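Local coordinates for PbSGBP-B lipoprotein (Prevotella bryantii B14, PDB 6D2Y) that probably binds polysaccharides at the cell surface as a lipoprotein of a polysaccharide utilization locus, and holds a magnesium ion, at residues W325-F334 with W369-W377; M191-I201 with P213-G221. One frame throughout, in Å; residues are numbered along the deposited sequence.

Contact 1 of 2, residues W325-F334 with W369-W377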
# COMPACT_ATOMS: atom_id res chain seq x y z
N TRP A 325 -15.36 -3.96 -14.62
CA TRP A 325 -15.83 -2.73 -13.97
C TRP A 325 -15.15 -1.56 -14.66
O TRP A 325 -13.95 -1.33 -14.48
CB TRP A 325 -15.51 -2.76 -12.48
CG TRP A 325 -15.82 -1.49 -11.75
CD1 TRP A 325 -16.84 -0.62 -12.01
CD2 TRP A 325 -15.11 -0.95 -10.63
NE1 TRP A 325 -16.80 0.43 -11.13
CE2 TRP A 325 -15.75 0.25 -10.27
CE3 TRP A 325 -13.99 -1.37 -9.91
CZ2 TRP A 325 -15.31 1.04 -9.21
CZ3 TRP A 325 -13.55 -0.58 -8.85
CH2 TRP A 325 -14.21 0.60 -8.52
N GLY A 326 -15.92 -0.82 -15.46
CA GLY A 326 -15.35 0.24 -16.26
C GLY A 326 -16.01 1.59 -16.10
O GLY A 326 -15.63 2.56 -16.77
N ALA A 327 -17.01 1.68 -15.23
CA ALA A 327 -17.68 2.96 -15.00
C ALA A 327 -18.18 3.01 -13.57
O ALA A 327 -18.35 1.98 -12.91
CB ALA A 327 -18.83 3.18 -15.99
N GLY A 328 -18.42 4.23 -13.10
CA GLY A 328 -18.97 4.42 -11.79
C GLY A 328 -17.93 4.29 -10.70
O GLY A 328 -17.57 3.19 -10.27
N PRO A 329 -17.43 5.43 -10.23
CA PRO A 329 -16.38 5.40 -9.21
C PRO A 329 -16.90 4.86 -7.89
O PRO A 329 -18.03 5.14 -7.48
CB PRO A 329 -15.97 6.88 -9.09
CG PRO A 329 -16.52 7.56 -10.31
CD PRO A 329 -17.77 6.80 -10.64
N MSE A 330 -16.06 4.17 -7.17
CA MSE A 330 -16.42 3.59 -5.93
C MSE A 330 -16.20 4.51 -4.81
O MSE A 330 -15.10 4.70 -4.40
CB MSE A 330 -15.56 2.37 -5.71
CG MSE A 330 -15.96 1.57 -4.49
SE MSE A 330 -14.90 0.06 -3.93
CE MSE A 330 -15.31 -1.19 -5.28
N GLN A 331 -17.25 5.04 -4.27
CA GLN A 331 -17.17 5.96 -3.14
C GLN A 331 -17.33 5.16 -1.85
O GLN A 331 -18.37 4.51 -1.64
CB GLN A 331 -18.23 7.06 -3.25
CG GLN A 331 -18.23 7.74 -4.61
CD GLN A 331 -18.83 9.13 -4.60
OE1 GLN A 331 -18.95 9.76 -3.55
NE2 GLN A 331 -19.21 9.62 -5.77
N ILE A 332 -16.30 5.17 -1.02
CA ILE A 332 -16.31 4.48 0.27
C ILE A 332 -16.47 5.55 1.34
O ILE A 332 -15.54 6.33 1.59
CB ILE A 332 -15.04 3.65 0.47
CG1 ILE A 332 -14.83 2.73 -0.74
CG2 ILE A 332 -15.12 2.85 1.75
CD1 ILE A 332 -13.43 2.15 -0.83
N ILE A 333 -17.64 5.61 1.97
CA ILE A 333 -18.00 6.71 2.86
C ILE A 333 -18.18 6.17 4.27
O ILE A 333 -19.05 5.33 4.52
CB ILE A 333 -19.28 7.42 2.40
CG1 ILE A 333 -19.30 7.60 0.87
CG2 ILE A 333 -19.42 8.77 3.08
CD1 ILE A 333 -20.25 6.66 0.17
N PHE A 334 -17.37 6.67 5.20
CA PHE A 334 -17.57 6.45 6.62
C PHE A 334 -18.46 7.55 7.18
O PHE A 334 -18.45 8.69 6.71
CB PHE A 334 -16.24 6.42 7.37
CG PHE A 334 -15.53 5.10 7.32
CD1 PHE A 334 -15.96 4.04 8.10
CD2 PHE A 334 -14.43 4.91 6.50
CE1 PHE A 334 -15.31 2.82 8.06
CE2 PHE A 334 -13.78 3.70 6.46
CZ PHE A 334 -14.22 2.65 7.24
N TRP A 369 -17.94 16.73 3.19
CA TRP A 369 -17.58 15.53 3.94
C TRP A 369 -16.68 14.63 3.11
O TRP A 369 -16.99 14.31 1.95
CB TRP A 369 -18.83 14.77 4.37
CG TRP A 369 -18.52 13.57 5.20
CD1 TRP A 369 -18.75 12.26 4.88
CD2 TRP A 369 -17.89 13.56 6.48
NE1 TRP A 369 -18.32 11.44 5.89
CE2 TRP A 369 -17.78 12.21 6.89
CE3 TRP A 369 -17.41 14.56 7.34
CZ2 TRP A 369 -17.22 11.84 8.11
CZ3 TRP A 369 -16.85 14.19 8.54
CH2 TRP A 369 -16.76 12.85 8.92
N GLY A 370 -15.58 14.19 3.71
CA GLY A 370 -14.57 13.44 2.97
C GLY A 370 -14.91 11.96 2.85
O GLY A 370 -15.37 11.32 3.80
N ARG A 371 -14.67 11.42 1.66
CA ARG A 371 -14.81 10.00 1.42
C ARG A 371 -13.81 9.60 0.34
O ARG A 371 -13.41 10.41 -0.49
CB ARG A 371 -16.24 9.61 1.01
CG ARG A 371 -16.52 9.65 -0.48
CD ARG A 371 -16.64 11.08 -1.00
NE ARG A 371 -17.49 11.91 -0.16
CZ ARG A 371 -18.82 11.96 -0.26
NH1 ARG A 371 -19.45 11.22 -1.16
NH2 ARG A 371 -19.51 12.75 0.55
N ALA A 372 -13.40 8.33 0.38
CA ALA A 372 -12.47 7.81 -0.61
C ALA A 372 -13.22 7.41 -1.87
O ALA A 372 -14.33 6.87 -1.80
CB ALA A 372 -11.70 6.62 -0.05
N ILE A 373 -12.61 7.68 -3.02
CA ILE A 373 -13.19 7.34 -4.32
C ILE A 373 -12.17 6.51 -5.08
O ILE A 373 -11.14 7.03 -5.53
CB ILE A 373 -13.61 8.59 -5.11
CG1 ILE A 373 -14.32 9.59 -4.19
CG2 ILE A 373 -14.50 8.20 -6.27
CD1 ILE A 373 -15.10 10.67 -4.92
N TYR A 374 -12.46 5.22 -5.23
CA TYR A 374 -11.56 4.27 -5.87
C TYR A 374 -12.04 4.00 -7.29
O TYR A 374 -13.20 3.65 -7.50
CB TYR A 374 -11.49 2.97 -5.07
CG TYR A 374 -10.58 1.90 -5.64
CD1 TYR A 374 -9.25 2.15 -5.90
CD2 TYR A 374 -11.07 0.63 -5.91
CE1 TYR A 374 -8.42 1.17 -6.42
CE2 TYR A 374 -10.25 -0.36 -6.42
CZ TYR A 374 -8.93 -0.09 -6.68
OH TYR A 374 -8.13 -1.08 -7.19
N MSE A 375 -11.14 4.15 -8.26
CA MSE A 375 -11.51 3.99 -9.66
C MSE A 375 -10.35 3.49 -10.50
O MSE A 375 -9.79 4.25 -11.30
CB MSE A 375 -12.03 5.30 -10.25
CG MSE A 375 -11.20 6.55 -9.89
SE MSE A 375 -12.20 8.21 -9.88
CE MSE A 375 -13.10 7.98 -11.58
N PRO A 376 -9.97 2.22 -10.36
CA PRO A 376 -8.86 1.69 -11.17
C PRO A 376 -9.18 1.59 -12.65
O PRO A 376 -8.26 1.40 -13.45
CB PRO A 376 -8.61 0.30 -10.56
CG PRO A 376 -9.94 -0.10 -10.01
CD PRO A 376 -10.59 1.18 -9.52
N TRP A 377 -10.45 1.71 -13.04
CA TRP A 377 -10.82 1.71 -14.45
C TRP A 377 -10.45 3.02 -15.14
O TRP A 377 -10.52 3.09 -16.37
CB TRP A 377 -12.31 1.44 -14.61
CG TRP A 377 -13.20 2.31 -13.78
CD1 TRP A 377 -13.73 2.02 -12.55
CD2 TRP A 377 -13.69 3.62 -14.12
NE1 TRP A 377 -14.50 3.07 -12.10
CE2 TRP A 377 -14.49 4.06 -13.05
CE3 TRP A 377 -13.51 4.46 -15.22
CZ2 TRP A 377 -15.12 5.30 -13.05
CZ3 TRP A 377 -14.14 5.69 -15.22
CH2 TRP A 377 -14.93 6.10 -14.15
O HOH W 1 -15.93 9.09 5.08
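W377 turns the edge of its indole, led by CD1, to a face of W325 in an edge-to-face pair, with the planes at 66° and the five-membered ring centroids 4.5 Å apart. CG of W377 sits between its own backbone N and carbonyl carbon (chi1 52°), which lays one indole face against the backbone of G326 and A327, with A327 CA over the six-membered ring in a CH-pi contact, 4.0 Å from the centroid. P376 CD packs against W325 CZ3 at 3.5 Å, and P329 CB presses tightly on I373 CG2. Among side-chain polar bonds, W369 NE1 donates in its ring plane to F334 O at 2.9 Å. R371 NH1 reaches Q331 OE1 at 2.8 Å, close to its C=O direction, although amide and guanidinium are 63° apart. R371 NE and NH2 both grip W369 O, and NH2 also binds F363 O; I333 CG1 lies alongside R371 CB and CG. Backbone bonds link M330 with Y374 in both directions, and I332 with A372 likewise, where I332 N to A372 O is 2.7 Å. Strand 372-374 thereby forms the antiparallel edge of a four-stranded sheet in the beta-sandwich of the predicted xyloglucan-binding domain.

Contact 2 of 2, residues M191-I201 with P213-G221; sequences MPEDMPQHEDI and PFQYMDNRG
The Y216 ring lies between selenomethionine side chains: M191 SE and M195 SE are over one face, each 4.2 Å from the centroid in a Met-aromatic contact, and CG of M217 covers the opposite face. P196 O meets the ring edge near its plane. The H198 imidazole has Y216 O over one face and water 3 at its edge, in plane, 2.6 Å from NE2; that water donates to M217 O. The N219 amide lies nearly parallel to this imidazole, 17° between planes, with OD1 3.4 Å from H198 CD2. At the F214 ring edge stands I201 CD1. The R220 guanidinium has Q215 CG over one face and D218 at its edge, in a side-on salt bridge, NE to OD1 and NH2 to OD2. CG of Y216 is anti to the backbone N (chi1 -176°), which sends the phenol toward M191, where its OH bonds to A143 O.

The contact joins the ends of the hairpin 200-205/208-215; 191-201 belongs to the predicted IPT/TIG domain, of E-set type, and 213-221 leads on to the glycan-binding domain. A type II turn from Q215 to D218 presents Y216 O to H198 N, a bond of 2.9 Å and 171° at the hydrogen. Water 2 ties P196 O, E199 N and Y216 N together.

The Q197 side chain passes obliquely over M217, CG near CG. The extended Q215 side chain runs along the backbone of H198 and E199, its CG 3.2 Å from E199 O. D218 OD1 also accepts from R220 N in an Asx turn, and Q215 N donates to D218 OD2 from above the carboxylate plane.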
# COMPACT_ATOMS: atom_id res chain seq x y z
N MSE A 191 3.19 -19.45 -3.02
CA MSE A 191 2.84 -19.54 -1.60
C MSE A 191 2.97 -20.97 -1.07
O MSE A 191 2.26 -21.86 -1.52
CB MSE A 191 1.42 -19.04 -1.40
CG MSE A 191 0.80 -19.28 -0.03
SE MSE A 191 1.90 -18.52 1.38
CE MSE A 191 1.75 -16.64 0.91
N PRO A 192 3.88 -21.19 -0.12
CA PRO A 192 3.97 -22.50 0.53
C PRO A 192 2.71 -22.84 1.29
O PRO A 192 1.83 -22.01 1.53
CB PRO A 192 5.18 -22.37 1.47
CG PRO A 192 5.95 -21.21 0.94
CD PRO A 192 4.95 -20.28 0.32
N GLU A 193 2.61 -24.11 1.69
CA GLU A 193 1.44 -24.58 2.41
C GLU A 193 1.45 -24.16 3.88
O GLU A 193 0.39 -24.16 4.51
CB GLU A 193 1.33 -26.10 2.32
CG GLU A 193 0.76 -26.61 1.00
CD GLU A 193 -0.60 -27.26 1.16
OE1 GLU A 193 -1.35 -26.86 2.07
OE2 GLU A 193 -0.92 -28.17 0.36
N ASP A 194 2.60 -23.81 4.43
CA ASP A 194 2.76 -23.68 5.87
C ASP A 194 3.42 -22.36 6.26
O ASP A 194 4.19 -22.30 7.22
CB ASP A 194 3.56 -24.85 6.43
CG ASP A 194 4.98 -24.89 5.91
OD1 ASP A 194 5.21 -24.44 4.76
OD2 ASP A 194 5.88 -25.36 6.64
N MSE A 195 3.13 -21.28 5.53
CA MSE A 195 3.69 -20.00 5.94
C MSE A 195 2.88 -19.50 7.13
O MSE A 195 1.65 -19.53 7.11
CB MSE A 195 3.69 -18.97 4.80
CG MSE A 195 3.86 -17.53 5.28
SE MSE A 195 3.55 -16.14 3.95
CE MSE A 195 5.26 -16.13 3.06
N PRO A 196 3.58 -19.08 8.19
CA PRO A 196 2.89 -18.64 9.41
C PRO A 196 1.93 -17.50 9.15
O PRO A 196 2.23 -16.55 8.41
CB PRO A 196 4.04 -18.21 10.33
CG PRO A 196 5.21 -19.00 9.85
CD PRO A 196 5.04 -19.13 8.36
N GLN A 197 0.76 -17.58 9.77
CA GLN A 197 -0.29 -16.60 9.60
C GLN A 197 -0.25 -15.58 10.74
O GLN A 197 0.23 -15.88 11.84
CB GLN A 197 -1.65 -17.29 9.57
CG GLN A 197 -1.91 -18.02 8.27
CD GLN A 197 -3.07 -18.99 8.38
OE1 GLN A 197 -4.07 -18.70 9.03
NE2 GLN A 197 -2.95 -20.13 7.70
N HIS A 198 -0.75 -14.38 10.45
CA HIS A 198 -0.90 -13.33 11.46
C HIS A 198 0.42 -13.02 12.16
O HIS A 198 0.47 -12.81 13.38
CB HIS A 198 -1.98 -13.70 12.48
CG HIS A 198 -3.16 -14.40 11.88
ND1 HIS A 198 -3.37 -15.75 12.03
CD2 HIS A 198 -4.19 -13.93 11.14
CE1 HIS A 198 -4.49 -16.09 11.40
NE2 HIS A 198 -5.00 -15.00 10.86
N GLU A 199 1.51 -13.00 11.39
CA GLU A 199 2.83 -12.71 11.92
C GLU A 199 3.52 -11.70 11.02
O GLU A 199 3.16 -11.53 9.85
CB GLU A 199 3.68 -13.98 12.06
CG GLU A 199 3.13 -14.97 13.07
CD GLU A 199 4.14 -15.33 14.15
OE1 GLU A 199 4.79 -16.39 14.03
OE2 GLU A 199 4.28 -14.54 15.11
N ASP A 200 4.53 -11.04 11.57
CA ASP A 200 5.23 -9.99 10.84
C ASP A 200 6.06 -10.58 9.71
O ASP A 200 6.67 -11.64 9.84
CB ASP A 200 6.13 -9.20 11.79
CG ASP A 200 5.38 -8.70 13.02
OD1 ASP A 200 5.31 -9.46 14.02
OD2 ASP A 200 4.86 -7.57 12.99
N ILE A 201 6.05 -9.88 8.57
CA ILE A 201 6.79 -10.28 7.38
C ILE A 201 7.92 -9.28 7.17
O ILE A 201 7.69 -8.07 7.11
CB ILE A 201 5.88 -10.35 6.15
CG1 ILE A 201 4.79 -11.39 6.37
CG2 ILE A 201 6.68 -10.67 4.90
CD1 ILE A 201 3.79 -11.46 5.26
N PRO A 213 4.02 -3.93 5.59
CA PRO A 213 2.81 -3.37 6.21
C PRO A 213 1.62 -4.31 6.10
O PRO A 213 0.49 -3.85 5.91
CB PRO A 213 2.58 -2.08 5.43
CG PRO A 213 3.12 -2.39 4.07
CD PRO A 213 4.30 -3.31 4.28
N PHE A 214 1.85 -5.61 6.21
CA PHE A 214 0.78 -6.58 6.11
C PHE A 214 1.24 -7.90 6.72
O PHE A 214 2.44 -8.13 6.90
CB PHE A 214 0.33 -6.79 4.66
CG PHE A 214 1.47 -6.90 3.68
CD1 PHE A 214 2.28 -8.03 3.65
CD2 PHE A 214 1.73 -5.87 2.78
CE1 PHE A 214 3.32 -8.12 2.74
CE2 PHE A 214 2.77 -5.97 1.88
CZ PHE A 214 3.57 -7.09 1.86
N GLN A 215 0.27 -8.75 7.02
CA GLN A 215 0.52 -10.09 7.52
C GLN A 215 -0.20 -11.09 6.64
O GLN A 215 -1.13 -10.75 5.90
CB GLN A 215 0.07 -10.24 8.98
CG GLN A 215 0.80 -9.33 9.96
CD GLN A 215 0.33 -9.51 11.39
OE1 GLN A 215 -0.79 -9.98 11.64
NE2 GLN A 215 1.18 -9.15 12.34
N TYR A 216 0.24 -12.35 6.71
CA TYR A 216 -0.40 -13.41 5.95
C TYR A 216 -1.74 -13.76 6.60
O TYR A 216 -1.80 -13.98 7.81
CB TYR A 216 0.50 -14.64 5.90
CG TYR A 216 -0.05 -15.75 5.05
CD1 TYR A 216 -0.61 -15.48 3.81
CD2 TYR A 216 -0.05 -17.06 5.51
CE1 TYR A 216 -1.13 -16.50 3.03
CE2 TYR A 216 -0.57 -18.08 4.73
CZ TYR A 216 -1.11 -17.79 3.49
OH TYR A 216 -1.63 -18.80 2.71
N MSE A 217 -2.80 -13.84 5.80
CA MSE A 217 -4.17 -14.02 6.32
C MSE A 217 -4.52 -12.90 7.29
O MSE A 217 -5.11 -13.17 8.33
CB MSE A 217 -4.35 -15.36 7.04
CG MSE A 217 -4.09 -16.64 6.22
SE MSE A 217 -5.36 -17.21 4.83
CE MSE A 217 -4.39 -17.10 3.14
N ASP A 218 -4.14 -11.67 6.96
CA ASP A 218 -4.25 -10.56 7.91
C ASP A 218 -5.70 -10.35 8.35
O ASP A 218 -6.60 -10.21 7.52
CB ASP A 218 -3.70 -9.29 7.28
CG ASP A 218 -3.14 -8.32 8.30
OD1 ASP A 218 -3.47 -8.45 9.49
OD2 ASP A 218 -2.35 -7.44 7.90
N ASN A 219 -5.92 -10.33 9.67
CA ASN A 219 -7.24 -10.05 10.22
C ASN A 219 -7.21 -8.94 11.26
O ASN A 219 -8.16 -8.80 12.04
CB ASN A 219 -7.87 -11.32 10.82
CG ASN A 219 -7.01 -11.95 11.90
OD1 ASN A 219 -6.02 -11.37 12.34
ND2 ASN A 219 -7.39 -13.14 12.34
N ARG A 220 -6.13 -8.16 11.31
CA ARG A 220 -6.08 -7.04 12.24
C ARG A 220 -7.05 -5.95 11.83
O ARG A 220 -7.18 -5.63 10.64
CB ARG A 220 -4.65 -6.49 12.33
CG ARG A 220 -3.58 -7.55 12.53
CD ARG A 220 -2.17 -6.96 12.43
NE ARG A 220 -1.81 -6.58 11.06
CZ ARG A 220 -0.85 -5.71 10.77
NH1 ARG A 220 -0.16 -5.13 11.74
NH2 ARG A 220 -0.58 -5.42 9.50
N GLY A 221 -7.74 -5.37 12.81
CA GLY A 221 -8.74 -4.36 12.53
C GLY A 221 -9.88 -4.88 11.70
O GLY A 221 -10.51 -4.11 10.96
O HOH W 2 2.05 -13.85 8.65
O HOH W 3 -6.79 -14.83 9.00
O HOH W 4 4.70 -7.22 8.79

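From the N terminus the chain first meets contact 2, where 213-221 returns to 191-201 and closes the short excursion of 11 residues through the hairpin 200-205/208-215. It then runs into strand 222-224 of the next domain, and only much later do residues 325-334 pair with 369-377, closing a largely irregular loop of 34 residues as contact 1. The two are thus in series, neither nested nor crossed. The centres of contact 1 and contact 2 lie about 28 Å apart, and the nearest atoms of contact 1 and contact 2 are about 9 Å apart. Contact 2 ties the hairpin of the IPT/TIG-like domain to the passage between domains; contact 1 adds strand 372-374 as the edge of a sheet in the following domain.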